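PDB 6BVD: light Chain from Clostridium botulinum, which is the zinc metalloprotease domain of a mosaic botulinum neurotoxin and probably cleaves a neuronal SNARE protein. Local coordinates for residues D384-E389 against V423-R428; F360-R365 against Q403-G408; P215-K220 against E371-F376; P77-T82 against P199-A204. One frame throughout, in Å; residues are numbered along the deposited sequence.

Contact 1. Residues D384-E389 against V423-R428. With CA (calcium ion), chain C.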
loop_
_atom_site.group_PDB
_atom_site.type_symbol
_atom_site.label_atom_id
_atom_site.label_comp_id
_atom_site.label_asym_id
_atom_site.label_seq_id
_atom_site.Cartn_x
_atom_site.Cartn_y
_atom_site.Cartn_z
ATOM N N ASP A 384 -0.416 6.484 7.244
ATOM C CA ASP A 384 -0.970 5.125 7.222
ATOM C C ASP A 384 -1.558 4.690 8.573
ATOM O O ASP A 384 -2.229 3.662 8.633
ATOM C CB ASP A 384 0.103 4.116 6.769
ATOM C CG ASP A 384 0.270 4.099 5.226
ATOM O OD1 ASP A 384 -0.746 4.049 4.514
ATOM O OD2 ASP A 384 1.415 4.192 4.733
ATOM N N SER A 385 -1.301 5.439 9.648
ATOM C CA SER A 385 -2.023 5.167 10.909
ATOM C C SER A 385 -3.432 5.795 10.947
ATOM O O SER A 385 -4.214 5.514 11.881
ATOM C CB SER A 385 -1.225 5.667 12.123
ATOM O OG SER A 385 -1.121 7.071 12.155
ATOM N N ILE A 386 -3.761 6.629 9.951
ATOM C CA ILE A 386 -5.074 7.311 9.862
ATOM C C ILE A 386 -5.902 6.769 8.697
ATOM O O ILE A 386 -7.092 6.492 8.810
ATOM C CB ILE A 386 -4.892 8.857 9.669
ATOM C CG1 ILE A 386 -4.106 9.461 10.835
ATOM C CG2 ILE A 386 -6.234 9.563 9.399
ATOM C CD1 ILE A 386 -4.792 9.319 12.156
ATOM N N TYR A 387 -5.243 6.633 7.549
ATOM C CA TYR A 387 -5.895 6.239 6.336
ATOM C C TYR A 387 -4.954 5.336 5.536
ATOM O O TYR A 387 -3.819 5.724 5.293
ATOM C CB TYR A 387 -6.259 7.497 5.531
ATOM C CG TYR A 387 -7.018 7.246 4.271
ATOM C CD1 TYR A 387 -8.398 7.156 4.290
ATOM C CD2 TYR A 387 -6.371 7.174 3.027
ATOM C CE1 TYR A 387 -9.118 6.942 3.143
ATOM C CE2 TYR A 387 -7.100 6.969 1.858
ATOM C CZ TYR A 387 -8.475 6.873 1.916
ATOM O OH TYR A 387 -9.236 6.697 0.759
ATOM N N THR A 388 -5.392 4.149 5.136
ATOM C CA THR A 388 -4.508 3.264 4.349
ATOM C C THR A 388 -5.032 2.938 2.967
ATOM O O THR A 388 -6.258 2.987 2.711
ATOM C CB THR A 388 -4.265 1.907 5.042
ATOM O OG1 THR A 388 -5.505 1.177 5.170
ATOM C CG2 THR A 388 -3.591 2.112 6.390
ATOM N N GLU A 389 -4.125 2.575 2.050
ATOM C CA GLU A 389 -4.587 2.053 0.739
ATOM C C GLU A 389 -5.592 0.899 0.857
ATOM O O GLU A 389 -6.603 0.882 0.173
ATOM C CB GLU A 389 -3.385 1.519 -0.092
ATOM C CG GLU A 389 -2.384 2.610 -0.550
ATOM C CD GLU A 389 -1.292 2.951 0.459
ATOM O OE1 GLU A 389 -1.235 2.419 1.615
ATOM O OE2 GLU A 389 -0.462 3.812 0.113
ATOM N N VAL A 423 -8.554 18.133 19.372
ATOM C CA VAL A 423 -8.181 17.995 17.963
ATOM C C VAL A 423 -8.424 16.585 17.434
ATOM O O VAL A 423 -8.130 15.598 18.116
ATOM C CB VAL A 423 -6.684 18.343 17.716
ATOM C CG1 VAL A 423 -6.457 18.707 16.252
ATOM C CG2 VAL A 423 -6.231 19.477 18.614
ATOM N N SER A 424 -8.941 16.497 16.211
ATOM C CA SER A 424 -8.986 15.228 15.491
ATOM C C SER A 424 -7.917 15.176 14.406
ATOM O O SER A 424 -7.657 16.174 13.729
ATOM C CB SER A 424 -10.350 15.000 14.858
ATOM O OG SER A 424 -10.315 13.850 14.043
ATOM N N ARG A 425 -7.321 14.004 14.227
ATOM C CA ARG A 425 -6.335 13.830 13.174
ATOM C C ARG A 425 -7.021 13.226 11.946
ATOM O O ARG A 425 -6.400 13.012 10.899
ATOM C CB ARG A 425 -5.175 12.955 13.669
ATOM C CG ARG A 425 -4.191 13.685 14.584
ATOM C CD ARG A 425 -2.877 12.924 14.726
ATOM N NE ARG A 425 -2.017 13.212 13.582
ATOM C CZ ARG A 425 -1.530 12.289 12.756
ATOM N NH1 ARG A 425 -1.792 11.003 12.973
ATOM N NH2 ARG A 425 -0.763 12.646 11.730
ATOM N N VAL A 426 -8.324 12.987 12.060
ATOM C CA VAL A 426 -9.076 12.468 10.934
ATOM C C VAL A 426 -9.698 13.602 10.123
ATOM O O VAL A 426 -9.535 13.647 8.909
ATOM C CB VAL A 426 -10.196 11.510 11.379
ATOM C CG1 VAL A 426 -10.897 10.942 10.164
ATOM C CG2 VAL A 426 -9.645 10.373 12.257
ATOM N N VAL A 427 -10.437 14.481 10.808
ATOM C CA VAL A 427 -11.140 15.620 10.215
ATOM C C VAL A 427 -10.957 16.935 10.980
ATOM O O VAL A 427 -10.779 16.928 12.199
ATOM C CB VAL A 427 -12.663 15.343 10.123
ATOM C CG1 VAL A 427 -12.939 14.170 9.236
ATOM C CG2 VAL A 427 -13.280 15.120 11.538
ATOM N N ARG A 428 -11.015 18.063 10.263
ATOM C CA ARG A 428 -11.160 19.388 10.881
ATOM C C ARG A 428 -12.359 20.107 10.285
ATOM O O ARG A 428 -12.451 20.263 9.070
ATOM C CB ARG A 428 -9.917 20.256 10.687
ATOM C CG ARG A 428 -8.682 19.767 11.391
ATOM C CD ARG A 428 -7.538 20.723 11.134
ATOM N NE ARG A 428 -6.238 20.099 11.368
ATOM C CZ ARG A 428 -5.124 20.479 10.750
ATOM N NH1 ARG A 428 -5.174 21.474 9.868
ATOM N NH2 ARG A 428 -3.969 19.868 11.003
HETATM CA CA CA C . 0.740 3.615 2.616
#
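I386 and R425 cross at about a right angle, the isoleucine driving its CG1–CD1 arm at the end of the arginine. I386 CG1 and I386 CD1 each lie 3.5 Å from R425 NH1, CG1 approaching the guanidinium obliquely, while CD1 also rests on R425 CB at 4.0 Å. The arginine reaches this position because its chain bends at chi3 (82°), which brings the guanidinium alongside the isoleucine. At the edge of that group, near its plane, lies S385 OG, 4.1 Å from R425 NH1; the stronger partner of both polar ends is D383, salt-bridged to R425 NH2 and hydrogen-bonded to S385 OG. On the other branch, I386 CG2 meets backbone, 3.8 Å from R425 O and 4.3 Å from V426 CA. The loop carrying V426 is shaped by an ST turn, in which S424 OG accepts from V426 N at 2.9 Å and more distantly from V427 N. Both are surface loops of the zinc protease, and the two ends of loop 384-389, well apart from R425, hold a calcium ion. D384 and E389 each give it both carboxylate oxygens, D384 OD2 binding at 2.3 Å, and D384 and E389 of the second subunit complete a site that joins the two copies.

Contact 2. Residues F360-R365 against Q403-G408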
loop_
_atom_site.group_PDB
_atom_site.type_symbol
_atom_site.label_atom_id
_atom_site.label_comp_id
_atom_site.label_asym_id
_atom_site.label_seq_id
_atom_site.Cartn_x
_atom_site.Cartn_y
_atom_site.Cartn_z
ATOM N N PHE A 360 -15.962 -2.421 -1.195
ATOM C CA PHE A 360 -14.837 -1.867 -0.456
ATOM C C PHE A 360 -15.046 -1.793 1.073
ATOM O O PHE A 360 -14.132 -1.385 1.814
ATOM C CB PHE A 360 -14.541 -0.469 -0.984
ATOM C CG PHE A 360 -13.662 -0.453 -2.229
ATOM C CD1 PHE A 360 -12.324 -0.146 -2.125
ATOM C CD2 PHE A 360 -14.162 -0.805 -3.460
ATOM C CE1 PHE A 360 -11.487 -0.157 -3.269
ATOM C CE2 PHE A 360 -13.344 -0.792 -4.596
ATOM C CZ PHE A 360 -11.999 -0.500 -4.482
ATOM N N LYS A 361 -16.230 -2.189 1.554
ATOM C CA LYS A 361 -16.545 -2.020 2.969
ATOM C C LYS A 361 -16.298 -0.605 3.430
ATOM O O LYS A 361 -15.693 -0.354 4.489
ATOM C CB LYS A 361 -15.748 -3.034 3.818
ATOM C CG LYS A 361 -16.087 -4.452 3.459
ATOM C CD LYS A 361 -15.282 -5.421 4.333
ATOM C CE LYS A 361 -15.878 -6.811 4.302
ATOM N NZ LYS A 361 -15.604 -7.473 3.000
ATOM N N ILE A 362 -16.778 0.332 2.594
ATOM C CA ILE A 362 -16.859 1.726 2.899
ATOM C C ILE A 362 -18.333 2.088 3.183
ATOM O O ILE A 362 -19.224 1.640 2.487
ATOM C CB ILE A 362 -16.323 2.592 1.705
ATOM C CG1 ILE A 362 -14.794 2.409 1.549
ATOM C CG2 ILE A 362 -16.665 4.048 1.921
ATOM C CD1 ILE A 362 -14.228 3.134 0.219
ATOM N N LYS A 363 -18.587 2.830 4.243
ATOM C CA LYS A 363 -19.957 3.290 4.513
ATOM C C LYS A 363 -20.242 4.485 3.635
ATOM O O LYS A 363 -19.389 5.354 3.492
ATOM C CB LYS A 363 -20.155 3.664 5.986
ATOM C CG LYS A 363 -21.656 3.804 6.370
ATOM C CD LYS A 363 -21.839 4.261 7.830
ATOM C CE LYS A 363 -23.306 4.195 8.301
ATOM N NZ LYS A 363 -23.921 2.804 8.245
ATOM N N THR A 364 -21.443 4.540 3.061
ATOM C CA THR A 364 -21.835 5.701 2.293
ATOM C C THR A 364 -23.247 6.127 2.650
ATOM O O THR A 364 -23.982 5.453 3.435
ATOM C CB THR A 364 -21.680 5.432 0.772
ATOM O OG1 THR A 364 -21.594 6.669 0.069
ATOM C CG2 THR A 364 -22.800 4.600 0.233
ATOM N N ARG A 365 -23.592 7.281 2.109
ATOM C CA ARG A 365 -24.865 7.940 2.319
ATOM C C ARG A 365 -26.034 7.087 1.854
ATOM O O ARG A 365 -25.905 6.217 0.996
ATOM C CB ARG A 365 -24.864 9.290 1.563
ATOM C CG ARG A 365 -24.595 9.086 0.108
ATOM C CD ARG A 365 -24.495 10.400 -0.708
ATOM N NE ARG A 365 -23.890 10.163 -2.020
ATOM C CZ ARG A 365 -23.790 11.088 -2.989
ATOM N NH1 ARG A 365 -24.275 12.314 -2.797
ATOM N NH2 ARG A 365 -23.206 10.795 -4.161
ATOM N N GLN A 403 -16.591 2.411 12.475
ATOM C CA GLN A 403 -16.195 3.359 13.516
ATOM C C GLN A 403 -15.074 4.290 13.028
ATOM O O GLN A 403 -14.988 5.457 13.445
ATOM C CB GLN A 403 -15.769 2.603 14.773
ATOM C CG GLN A 403 -15.699 3.463 16.021
ATOM C CD GLN A 403 -17.087 4.008 16.421
ATOM O OE1 GLN A 403 -18.107 3.341 16.236
ATOM N NE2 GLN A 403 -17.123 5.245 16.905
ATOM N N GLY A 404 -14.246 3.789 12.107
ATOM C CA GLY A 404 -13.188 4.597 11.525
ATOM C C GLY A 404 -13.716 5.825 10.795
ATOM O O GLY A 404 -13.025 6.832 10.730
ATOM N N GLN A 405 -14.933 5.759 10.256
ATOM C CA GLN A 405 -15.521 6.915 9.586
ATOM C C GLN A 405 -16.395 7.753 10.528
ATOM O O GLN A 405 -16.769 8.884 10.207
ATOM C CB GLN A 405 -16.346 6.458 8.389
ATOM C CG GLN A 405 -15.523 5.750 7.295
ATOM C CD GLN A 405 -16.435 5.214 6.186
ATOM O OE1 GLN A 405 -16.610 4.010 6.039
ATOM N NE2 GLN A 405 -17.031 6.116 5.421
ATOM N N ASN A 406 -16.691 7.212 11.712
ATOM C CA ASN A 406 -17.573 7.921 12.659
ATOM C C ASN A 406 -16.875 9.131 13.297
ATOM O O ASN A 406 -15.924 8.959 14.057
ATOM C CB ASN A 406 -18.045 6.964 13.769
ATOM C CG ASN A 406 -19.225 7.543 14.560
ATOM O OD1 ASN A 406 -19.259 8.747 14.846
ATOM N ND2 ASN A 406 -20.180 6.695 14.917
ATOM N N ILE A 407 -17.350 10.344 13.032
ATOM C CA ILE A 407 -16.617 11.500 13.530
ATOM C C ILE A 407 -17.339 12.230 14.669
ATOM O O ILE A 407 -16.846 13.228 15.184
ATOM C CB ILE A 407 -16.311 12.503 12.377
ATOM C CG1 ILE A 407 -17.588 12.882 11.638
ATOM C CG2 ILE A 407 -15.295 11.861 11.409
ATOM C CD1 ILE A 407 -17.408 13.998 10.566
ATOM N N GLY A 408 -18.497 11.739 15.073
ATOM C CA GLY A 408 -19.212 12.388 16.164
ATOM C C GLY A 408 -20.718 12.331 16.000
ATOM O O GLY A 408 -21.228 11.855 14.996
#
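The side-chain amide of Q405 lies against the backbone of K363 and bonds to it twice. K363 N donates to Q405 OE1 at 2.9 Å, in the carbonyl plane and on a lone pair, with an N-H...O angle of 165°. In return Q405 NE2 donates to K363 O at 3.1 Å, with the acceptor close to the amide plane of the glutamine. Using the N-H and C=O of one residue, the pair fixes the rotation of the amide. The glutamine gets there by an extended chain, CG to CD running straight on (chi2 175°), and is held from other sides too: NE2 also donates to I219 O and OE1 accepts from N394 ND2, so this buried amide is gripped by at least four bonds. The contact ties the loop that follows helix 353-360, whose end is closed by a Schellman motif at K361, to the residues leading into the edge strand 406-408 of the antiparallel sheet. Carbon contacts are looser: the I362 side chain crosses that of Q405 at about a right angle, with I362 CG2 4.1 Å from Q405 NE2, and K363 CB lies 3.6 Å from Q405 OE1. Beyond CB the partly exposed lysine leaves the glutamine; its NZ is salt-bridged to D207, and it makes a cation-pi contact with F218. On the strand side N406 OD1 makes an Asx turn with G408 N, 3.1 Å away, in a partly exposed part of the segment.

Contact 3. Residues P215-K220 against E371-F376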
loop_
_atom_site.group_PDB
_atom_site.type_symbol
_atom_site.label_atom_id
_atom_site.label_comp_id
_atom_site.label_asym_id
_atom_site.label_seq_id
_atom_site.Cartn_x
_atom_site.Cartn_y
_atom_site.Cartn_z
ATOM N N PRO A 215 -28.223 8.836 16.279
ATOM C CA PRO A 215 -27.674 9.384 15.036
ATOM C C PRO A 215 -26.202 9.711 15.174
ATOM O O PRO A 215 -25.718 10.027 16.255
ATOM C CB PRO A 215 -28.504 10.649 14.808
ATOM C CG PRO A 215 -28.914 11.086 16.194
ATOM C CD PRO A 215 -28.828 9.889 17.114
ATOM N N SER A 216 -25.483 9.591 14.069
ATOM C CA SER A 216 -24.068 9.873 14.082
ATOM C C SER A 216 -23.681 10.337 12.684
ATOM O O SER A 216 -24.307 9.931 11.714
ATOM C CB SER A 216 -23.295 8.616 14.478
ATOM O OG SER A 216 -23.590 8.238 15.803
ATOM N N LEU A 217 -22.640 11.157 12.593
ATOM C CA LEU A 217 -22.097 11.606 11.312
ATOM C C LEU A 217 -20.906 10.722 10.896
ATOM O O LEU A 217 -20.117 10.296 11.741
ATOM C CB LEU A 217 -21.651 13.063 11.388
ATOM C CG LEU A 217 -22.773 14.112 11.432
ATOM C CD1 LEU A 217 -22.193 15.531 11.483
ATOM C CD2 LEU A 217 -23.713 13.945 10.242
ATOM N N PHE A 218 -20.804 10.444 9.600
ATOM C CA PHE A 218 -19.723 9.637 9.049
ATOM C C PHE A 218 -19.019 10.397 7.922
ATOM O O PHE A 218 -19.670 10.913 7.030
ATOM C CB PHE A 218 -20.266 8.298 8.541
ATOM C CG PHE A 218 -20.759 7.383 9.641
ATOM C CD1 PHE A 218 -22.045 7.539 10.147
ATOM C CD2 PHE A 218 -19.953 6.374 10.160
ATOM C CE1 PHE A 218 -22.532 6.701 11.178
ATOM C CE2 PHE A 218 -20.430 5.515 11.169
ATOM C CZ PHE A 218 -21.727 5.692 11.689
ATOM N N ILE A 219 -17.694 10.498 7.985
ATOM C CA ILE A 219 -16.968 11.197 6.932
ATOM C C ILE A 219 -16.852 10.257 5.707
ATOM O O ILE A 219 -16.772 9.025 5.832
ATOM C CB ILE A 219 -15.570 11.685 7.421
ATOM C CG1 ILE A 219 -14.956 12.711 6.445
ATOM C CG2 ILE A 219 -14.632 10.522 7.676
ATOM C CD1 ILE A 219 -15.665 14.062 6.452
ATOM N N LYS A 220 -16.874 10.845 4.522
ATOM C CA LYS A 220 -16.824 10.085 3.293
ATOM C C LYS A 220 -15.371 9.718 2.975
ATOM O O LYS A 220 -14.470 10.513 3.223
ATOM C CB LYS A 220 -17.466 10.898 2.140
ATOM C CG LYS A 220 -18.994 11.095 2.364
ATOM C CD LYS A 220 -19.555 12.212 1.493
ATOM C CE LYS A 220 -21.037 12.376 1.863
ATOM N NZ LYS A 220 -21.622 13.613 1.310
ATOM N N GLU A 371 -28.541 14.532 2.819
ATOM C CA GLU A 371 -28.007 15.817 3.243
ATOM C C GLU A 371 -26.495 15.703 3.410
ATOM O O GLU A 371 -25.986 14.691 3.917
ATOM C CB GLU A 371 -28.668 16.278 4.557
ATOM C CG GLU A 371 -28.354 17.725 4.942
ATOM C CD GLU A 371 -29.102 18.192 6.210
ATOM O OE1 GLU A 371 -29.969 17.439 6.711
ATOM O OE2 GLU A 371 -28.837 19.327 6.676
ATOM N N ASN A 372 -25.779 16.731 2.964
ATOM C CA ASN A 372 -24.337 16.835 3.191
ATOM C C ASN A 372 -24.076 17.645 4.441
ATOM O O ASN A 372 -24.785 18.620 4.693
ATOM C CB ASN A 372 -23.625 17.487 1.991
ATOM C CG ASN A 372 -23.764 16.673 0.724
ATOM O OD1 ASN A 372 -23.714 15.446 0.753
ATOM N ND2 ASN A 372 -23.967 17.353 -0.396
ATOM N N PHE A 373 -23.098 17.225 5.244
ATOM C CA PHE A 373 -22.730 17.972 6.450
ATOM C C PHE A 373 -21.263 18.404 6.451
ATOM O O PHE A 373 -20.386 17.703 5.931
ATOM C CB PHE A 373 -23.021 17.153 7.718
ATOM C CG PHE A 373 -24.479 16.835 7.916
ATOM C CD1 PHE A 373 -25.295 17.680 8.649
ATOM C CD2 PHE A 373 -25.039 15.710 7.334
ATOM C CE1 PHE A 373 -26.645 17.390 8.832
ATOM C CE2 PHE A 373 -26.377 15.408 7.503
ATOM C CZ PHE A 373 -27.191 16.253 8.258
ATOM N N GLY A 374 -20.998 19.568 7.033
ATOM C CA GLY A 374 -19.636 20.044 7.134
ATOM C C GLY A 374 -19.530 21.425 6.521
ATOM O O GLY A 374 -20.370 22.278 6.777
ATOM N N PRO A 375 -18.520 21.639 5.671
ATOM C CA PRO A 375 -17.559 20.629 5.225
ATOM C C PRO A 375 -16.323 20.483 6.114
ATOM O O PRO A 375 -16.114 21.264 7.050
ATOM C CB PRO A 375 -17.162 21.138 3.835
ATOM C CG PRO A 375 -17.157 22.601 3.978
ATOM C CD PRO A 375 -18.349 22.908 4.930
ATOM N N PHE A 376 -15.510 19.473 5.791
ATOM C CA PHE A 376 -14.337 19.096 6.570
ATOM C C PHE A 376 -13.034 19.114 5.771
ATOM O O PHE A 376 -13.021 18.796 4.592
ATOM C CB PHE A 376 -14.527 17.689 7.155
ATOM C CG PHE A 376 -15.703 17.582 8.095
ATOM C CD1 PHE A 376 -15.560 17.892 9.436
ATOM C CD2 PHE A 376 -16.941 17.184 7.638
ATOM C CE1 PHE A 376 -16.667 17.828 10.329
ATOM C CE2 PHE A 376 -18.045 17.117 8.525
ATOM C CZ PHE A 376 -17.890 17.429 9.859
#
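L217 sets its CD2 methyl over one face of the F373 ring, a CH-pi contact with CD2 4.0 Å from the ring centroid and 26° off the ring normal. The methyl is offset toward the rim, so its closest ring atom is F373 CD2, at 3.7 Å. Two residues on, I219 CD1 comes obliquely to the F376 ring, 3.6 Å from F376 CD2, and also rests on the CB of that phenylalanine. With CG1 anti to the backbone N (chi1 -166°), I219 turns its outer methyl to the ring although its CB does not point straight across. K220 extends fully to bring NZ within 2.8 Å of N372 OD1; NZ is hydrogen-bonded to T203 OG1. Strands 215-219 and 373-377 belong to the five-stranded antiparallel sheet, but strand 201-208 runs between them. The contact therefore spans a strand: L217/F373 and I219/F376 meet on the face where A204 projects, K220 and N372 on the opposite face beside T203. The touching parts run 78° apart. Outside this first shell, I411 of helix 411-419 packs on both L217 and F376. I407 of the edge strand lies against I219 and F376. G374, whose backbone angles call for glycine, precedes a kink at the cis peptide before P375, between the two phenylalanines. The side chain of N372 lies about 11 Å from the bound zinc.

Contact 4. Residues P77-T82 against P199-A204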
loop_
_atom_site.group_PDB
_atom_site.type_symbol
_atom_site.label_atom_id
_atom_site.label_comp_id
_atom_site.label_asym_id
_atom_site.label_seq_id
_atom_site.Cartn_x
_atom_site.Cartn_y
_atom_site.Cartn_z
ATOM N N PRO A 77 -8.234 30.924 -1.984
ATOM C CA PRO A 77 -7.550 31.192 -3.250
ATOM C C PRO A 77 -6.132 30.658 -3.244
ATOM O O PRO A 77 -5.542 30.556 -4.301
ATOM C CB PRO A 77 -7.548 32.726 -3.349
ATOM C CG PRO A 77 -8.489 33.189 -2.294
ATOM C CD PRO A 77 -8.497 32.161 -1.234
ATOM N N ASN A 78 -5.588 30.358 -2.067
ATOM C CA ASN A 78 -4.189 29.959 -1.962
ATOM C C ASN A 78 -3.954 28.449 -2.011
ATOM O O ASN A 78 -2.813 28.009 -2.098
ATOM C CB ASN A 78 -3.579 30.523 -0.680
ATOM C CG ASN A 78 -3.397 32.016 -0.739
ATOM O OD1 ASN A 78 -2.967 32.559 -1.755
ATOM N ND2 ASN A 78 -3.704 32.689 0.354
ATOM N N TYR A 79 -5.019 27.653 -1.982
ATOM C CA TYR A 79 -4.858 26.203 -2.104
ATOM C C TYR A 79 -4.188 25.872 -3.445
ATOM O O TYR A 79 -4.592 26.400 -4.482
ATOM C CB TYR A 79 -6.208 25.483 -2.001
ATOM C CG TYR A 79 -6.087 23.976 -1.982
ATOM C CD1 TYR A 79 -5.393 23.349 -0.968
ATOM C CD2 TYR A 79 -6.672 23.178 -2.975
ATOM C CE1 TYR A 79 -5.271 21.975 -0.927
ATOM C CE2 TYR A 79 -6.557 21.787 -2.939
ATOM C CZ TYR A 79 -5.847 21.202 -1.917
ATOM O OH TYR A 79 -5.701 19.843 -1.821
ATOM N N LEU A 80 -3.152 25.030 -3.388
ATOM C CA LEU A 80 -2.325 24.604 -4.529
ATOM C C LEU A 80 -1.536 25.735 -5.202
ATOM O O LEU A 80 -1.209 25.629 -6.370
ATOM C CB LEU A 80 -3.158 23.881 -5.597
ATOM C CG LEU A 80 -3.803 22.538 -5.235
ATOM C CD1 LEU A 80 -4.587 22.016 -6.390
ATOM C CD2 LEU A 80 -2.752 21.517 -4.840
ATOM N N SER A 81 -1.187 26.775 -4.457
ATOM C CA SER A 81 -0.381 27.867 -5.001
ATOM C C SER A 81 1.123 27.569 -4.932
ATOM O O SER A 81 1.901 28.185 -5.640
ATOM C CB SER A 81 -0.695 29.179 -4.281
ATOM O OG SER A 81 -0.324 29.124 -2.912
ATOM N N THR A 82 1.527 26.632 -4.079
ATOM C CA THR A 82 2.940 26.265 -3.951
ATOM C C THR A 82 3.264 24.863 -4.499
ATOM O O THR A 82 2.406 23.977 -4.516
ATOM C CB THR A 82 3.377 26.311 -2.496
ATOM O OG1 THR A 82 2.610 25.349 -1.756
ATOM C CG2 THR A 82 3.120 27.678 -1.916
ATOM N N PRO A 199 -9.373 15.977 -3.127
ATOM C CA PRO A 199 -9.418 14.863 -2.153
ATOM C C PRO A 199 -9.376 15.266 -0.676
ATOM O O PRO A 199 -9.812 14.477 0.181
ATOM C CB PRO A 199 -8.166 14.040 -2.502
ATOM C CG PRO A 199 -7.224 15.043 -3.074
ATOM C CD PRO A 199 -8.096 16.007 -3.875
ATOM N N GLU A 200 -8.836 16.435 -0.366
ATOM C CA GLU A 200 -8.668 16.857 1.019
ATOM C C GLU A 200 -9.862 17.584 1.651
ATOM O O GLU A 200 -9.808 17.899 2.829
ATOM C CB GLU A 200 -7.454 17.776 1.130
ATOM C CG GLU A 200 -6.136 17.078 0.771
ATOM C CD GLU A 200 -4.935 17.935 1.084
ATOM O OE1 GLU A 200 -4.677 18.914 0.352
ATOM O OE2 GLU A 200 -4.262 17.651 2.081
ATOM N N TYR A 201 -10.903 17.864 0.880
ATOM C CA TYR A 201 -12.099 18.559 1.412
ATOM C C TYR A 201 -13.321 17.682 1.162
ATOM O O TYR A 201 -13.571 17.258 0.038
ATOM C CB TYR A 201 -12.251 19.957 0.795
ATOM C CG TYR A 201 -11.134 20.899 1.233
ATOM C CD1 TYR A 201 -11.268 21.701 2.371
ATOM C CD2 TYR A 201 -9.920 20.928 0.554
ATOM C CE1 TYR A 201 -10.244 22.532 2.796
ATOM C CE2 TYR A 201 -8.887 21.752 0.968
ATOM C CZ TYR A 201 -9.054 22.552 2.082
ATOM O OH TYR A 201 -8.013 23.364 2.481
ATOM N N ALA A 202 -14.060 17.376 2.223
ATOM C CA ALA A 202 -15.066 16.334 2.166
ATOM C C ALA A 202 -16.288 16.731 2.972
ATOM O O ALA A 202 -16.216 17.622 3.809
ATOM C CB ALA A 202 -14.503 15.044 2.700
ATOM N N THR A 203 -17.403 16.060 2.714
ATOM C CA THR A 203 -18.574 16.242 3.544
ATOM C C THR A 203 -18.838 14.925 4.270
ATOM O O THR A 203 -18.256 13.897 3.928
ATOM C CB THR A 203 -19.812 16.671 2.721
ATOM O OG1 THR A 203 -20.054 15.720 1.669
ATOM C CG2 THR A 203 -19.599 18.054 2.109
ATOM N N ALA A 204 -19.707 14.987 5.269
ATOM C CA ALA A 204 -20.156 13.822 6.034
ATOM C C ALA A 204 -21.642 13.581 5.776
ATOM O O ALA A 204 -22.344 14.468 5.264
ATOM C CB ALA A 204 -19.914 14.039 7.527
HETATM O O HOH W 1 -8.090 18.770 -1.994
#
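With its CG anti to the backbone N (chi1 -174°), Y79 carries its ring across to E200, whose chain is extended beyond CG and comes to meet the hydroxyl. Y79 OH donates to E200 OE1 at 2.6 Å, in the ring plane at the edge, using the anti lone pair of that oxygen; ring and carboxylate planes stand 41° apart. A water gives the hydroxyl a second bond, donating to Y79 OH at 2.6 Å and accepting from E200 N at 2.9 Å, so one glutamate holds the phenol directly by its carboxylate and, through the water, by its backbone N-H. Across the ring face comes Y201, its edge turned to Y79 in a T-shaped pair with centroids 5.5 Å apart and planes at 87°. L80 CG covers the opposite face, 3.6 Å above the ring plane. Y79 sits in the type II beta turn from N78 to S81, where N78 O accepts from both S81 N and S81 OG; the turn leads to T82, the N-cap of helix 83-100. The contact thus fastens the loop before that helix to the start of strand 201-208. Since E200 OE2 is salt-bridged to K88 of the same helix, the carboxylate is probably ionised despite its burial, a charge that would strengthen the short bond from the phenol.

Overall arrangement
All four contacts hold residues of the five-stranded antiparallel sheet, in which strand 215-219 stands between 406-408 and 201-208, and 373-377 adjoins 201-208 on its other side; contact 1 does so through R428 of edge strand 428-429. The centre of contact 3 lies about 10 Å from that of contact 2, 15 Å from contact 1 and 17 Å from contact 4. Probable backbone bonds join it to contact 2 (G408 O to L217 N) and to contact 4 (F376 N to A202 O). V427 brings contact 1 against I219 and F376. Along the chain, contact 4 closes before contact 3 opens, and contacts 1 and 2 interlock. Loop 384-389, leading off the sheet, carries the calcium ion shared by the two subunits.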